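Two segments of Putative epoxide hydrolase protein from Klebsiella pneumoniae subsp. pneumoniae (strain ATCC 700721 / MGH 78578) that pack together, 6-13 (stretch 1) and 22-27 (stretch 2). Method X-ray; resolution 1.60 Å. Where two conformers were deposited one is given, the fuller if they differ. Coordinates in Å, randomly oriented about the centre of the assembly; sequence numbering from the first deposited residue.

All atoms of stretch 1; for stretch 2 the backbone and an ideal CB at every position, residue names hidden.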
# COMPACT_ATOMS: atom_id res chain seq x y z
N GLY A 6 9.79 -6.26 21.85
CA GLY A 6 8.82 -7.10 21.20
C GLY A 6 7.62 -6.33 20.71
O GLY A 6 6.59 -6.94 20.37
N ALA A 7 7.65 -4.99 20.73
CA ALA A 7 6.34 -4.30 20.61
C ALA A 7 5.68 -4.47 19.27
O ALA A 7 4.44 -4.45 19.15
CB ALA A 7 6.49 -2.78 20.86
N PHE A 8 6.54 -4.51 18.25
CA PHE A 8 6.00 -4.59 16.87
C PHE A 8 5.43 -5.96 16.62
O PHE A 8 4.65 -6.11 15.67
CB PHE A 8 7.11 -4.32 15.86
CG PHE A 8 6.59 -4.05 14.48
CD1 PHE A 8 6.11 -2.78 14.12
CD2 PHE A 8 6.54 -5.08 13.55
CE1 PHE A 8 5.58 -2.54 12.88
CE2 PHE A 8 6.01 -4.81 12.32
CZ PHE A 8 5.53 -3.57 12.00
N ASP A 9 5.71 -6.96 17.45
CA ASP A 9 5.09 -8.24 17.33
C ASP A 9 3.77 -8.45 18.11
O ASP A 9 3.22 -9.56 18.06
CB ASP A 9 6.08 -9.34 17.64
CG ASP A 9 7.18 -9.45 16.57
OD1 ASP A 9 6.95 -9.06 15.40
OD2 ASP A 9 8.29 -9.90 16.99
N LYS A 10 3.23 -7.41 18.75
CA LYS A 10 1.95 -7.50 19.41
C LYS A 10 0.92 -7.01 18.41
O LYS A 10 0.87 -5.85 18.12
CB LYS A 10 1.96 -6.69 20.71
CG LYS A 10 2.86 -7.34 21.74
CD LYS A 10 3.01 -6.46 22.98
CE LYS A 10 3.68 -7.25 24.09
NZ LYS A 10 5.15 -7.20 23.89
N ILE A 11 0.19 -7.94 17.83
CA ILE A 11 -0.81 -7.65 16.83
C ILE A 11 -2.16 -7.47 17.47
O ILE A 11 -2.62 -8.31 18.22
CB ILE A 11 -0.92 -8.76 15.79
CG1 ILE A 11 0.48 -9.04 15.21
CG2 ILE A 11 -1.86 -8.35 14.69
CD1 ILE A 11 1.19 -7.83 14.65
N GLN A 12 -2.77 -6.31 17.23
CA GLN A 12 -4.11 -5.98 17.75
C GLN A 12 -5.13 -6.28 16.67
O GLN A 12 -4.80 -6.38 15.50
CB GLN A 12 -4.23 -4.49 18.07
CG GLN A 12 -3.09 -3.83 18.86
CD GLN A 12 -2.99 -4.40 20.20
OE1 GLN A 12 -3.99 -4.62 20.88
NE2 GLN A 12 -1.75 -4.68 20.63
N GLN A 13 -6.39 -6.40 17.09
CA GLN A 13 -7.50 -6.74 16.19
C GLN A 13 -8.66 -5.83 16.47
O GLN A 13 -8.97 -5.55 17.65
CB GLN A 13 -7.94 -8.19 16.37
CG GLN A 13 -6.89 -9.23 16.13
CD GLN A 13 -6.39 -9.43 14.68
OE1 GLN A 13 -5.23 -9.77 14.47
NE2 GLN A 13 -7.23 -9.21 13.71
N UNK A 22 -6.23 -6.67 11.46
CA UNK A 22 -5.03 -6.88 12.26
C UNK A 22 -4.02 -5.75 12.10
O UNK A 22 -3.75 -5.34 10.99
CB UNK A 22 -4.38 -8.21 11.88
N UNK A 23 -3.52 -5.19 13.21
CA UNK A 23 -2.64 -4.01 13.16
C UNK A 23 -1.71 -3.91 14.33
O UNK A 23 -2.02 -4.32 15.43
CB UNK A 23 -3.47 -2.73 13.09
N UNK A 24 -0.55 -3.29 14.11
CA UNK A 24 0.31 -2.81 15.18
C UNK A 24 -0.09 -1.39 15.54
O UNK A 24 -0.51 -0.61 14.72
CB UNK A 24 1.78 -2.87 14.77
N UNK A 25 -0.03 -1.12 16.85
CA UNK A 25 -0.35 0.22 17.39
C UNK A 25 0.67 0.51 18.49
O UNK A 25 0.56 -0.04 19.57
CB UNK A 25 -1.78 0.29 17.93
N UNK A 26 1.65 1.33 18.16
CA UNK A 26 2.76 1.59 19.06
C UNK A 26 2.99 3.09 19.19
O UNK A 26 2.46 3.94 18.43
CB UNK A 26 4.03 0.89 18.57
N UNK A 27 3.74 3.46 20.23
CA UNK A 27 3.98 4.86 20.49
C UNK A 27 3.02 5.47 21.48
O UNK A 27 2.05 4.87 21.91
CB UNK A 27 3.92 5.64 19.18

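Stretch 1 enters as a 3-10 turn at Ala7 to Asp9 and ends as a strand at Gln12 and Gln13. Stretch 2 runs antiparallel to that strand.

Position 22 pairs with Gln13 in a non-hydrogen-bonded bridge, with CA atoms 4.6 Å apart. Its ideal CB lies on the same face of the sheet as the Gln13 side chain, only 3.1 Å from Gln13 OE1. With the glutamine folded as it is, even one methyl group would be tight. The backbone angles, -91/131, are ordinary for a strand, so the crowding, not the backbone, favours glycine. The residue is Gly22. Its CA approaches Gln13 NE2 to 3.5 Å and makes a CA-H...O contact from Gly22 CA to Gln12 O at 3.3 Å.

Position 23 pairs with Gln12. The bridge is closed at both ends by backbone hydrogen bonds, Gln12 N to O of residue 23 at 2.8 Å and N of residue 23 to Gln12 O at 2.9 Å. These would form with almost any side chain. The CB leaves on the Gln12 face, where the aliphatic start of that side chain offers a surface for something broad and flat; a long aliphatic chain might also suit. The residue is Tyr23. With chi1 in p, its ring lies against the glutamine: Gln12 CB sits over one face, 3.7 Å from the Tyr23 ring centroid. The hydroxyl reaches further, and water 2 links the two stretches, 2.7 Å from Tyr23 OH and 2.9 Å from Gln13 O, to which it donates.

Position 24 has its CB pointing sideways, 4.3 Å from Phe8 CE1 and 5.0 Å from Ile11 CD1. An apolar side chain is expected, and valine, isoleucine or leucine could be considered. The residue is Val24, chi1 t. Val24 CG2 lies over the face of the Phe8 ring, 4.0 Å from its centroid, and 3.8 Å from Ile11 CD1. Val24 CG1 approaches Phe8 CD1 to 3.8 Å.

Position 25 points sideways, its CB 4.4 Å from Gln12 CG. Stretch 1 asks little here, and a polar or small side chain would do. The residue is Asp25, whose carboxylate is hydrogen-bonded just outside the two stretches. Its backbone takes part in the contact: water 1 accepts from Asp25 N at 3.0 Å and donates to Lys10 O at 2.6 Å, with a weak bond from Gln12 NE2 at 3.3 Å.

Position 26 points toward stretch 1, with its CB 5.0 Å from Ala7 CB. That gap, with the Phe8 ring nearby, suits a branched or longer aliphatic chain. The residue is Ile26. Ile26 CG2 meets Ala7 CB at 4.0 Å, while Ile26 CD1 comes to the edge of the Phe8 ring, 4.5 Å from Phe8 CD1.

Position 27 is out of reach of stretch 1. Its angles, 95/173, would jam a CB against the preceding carbonyl oxygen, which calls for glycine. It is Gly27.

Stretch 2, residues 22-27: GYVDIG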
# COMPACT_ATOMS: atom_id res chain seq x y z
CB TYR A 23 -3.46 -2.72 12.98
CG TYR A 23 -4.33 -2.40 14.18
CD1 TYR A 23 -5.51 -3.12 14.43
CD2 TYR A 23 -3.97 -1.42 15.05
CE1 TYR A 23 -6.25 -2.89 15.58
CE2 TYR A 23 -4.74 -1.14 16.21
CZ TYR A 23 -5.86 -1.85 16.46
OH TYR A 23 -6.61 -1.63 17.57
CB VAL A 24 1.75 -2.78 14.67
CG1 VAL A 24 2.69 -2.18 15.66
CG2 VAL A 24 2.19 -4.15 14.28
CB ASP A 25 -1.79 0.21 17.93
CG ASP A 25 -2.25 1.55 18.46
OD1 ASP A 25 -1.46 2.51 18.51
OD2 ASP A 25 -3.45 1.59 18.82
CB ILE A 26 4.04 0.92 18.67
CG1 ILE A 26 4.47 1.33 17.24
CG2 ILE A 26 3.86 -0.58 18.86
CD1 ILE A 26 5.81 0.73 16.88
O HOH W 1 0.63 -3.32 18.78
O HOH W 2 -8.09 -3.24 19.11
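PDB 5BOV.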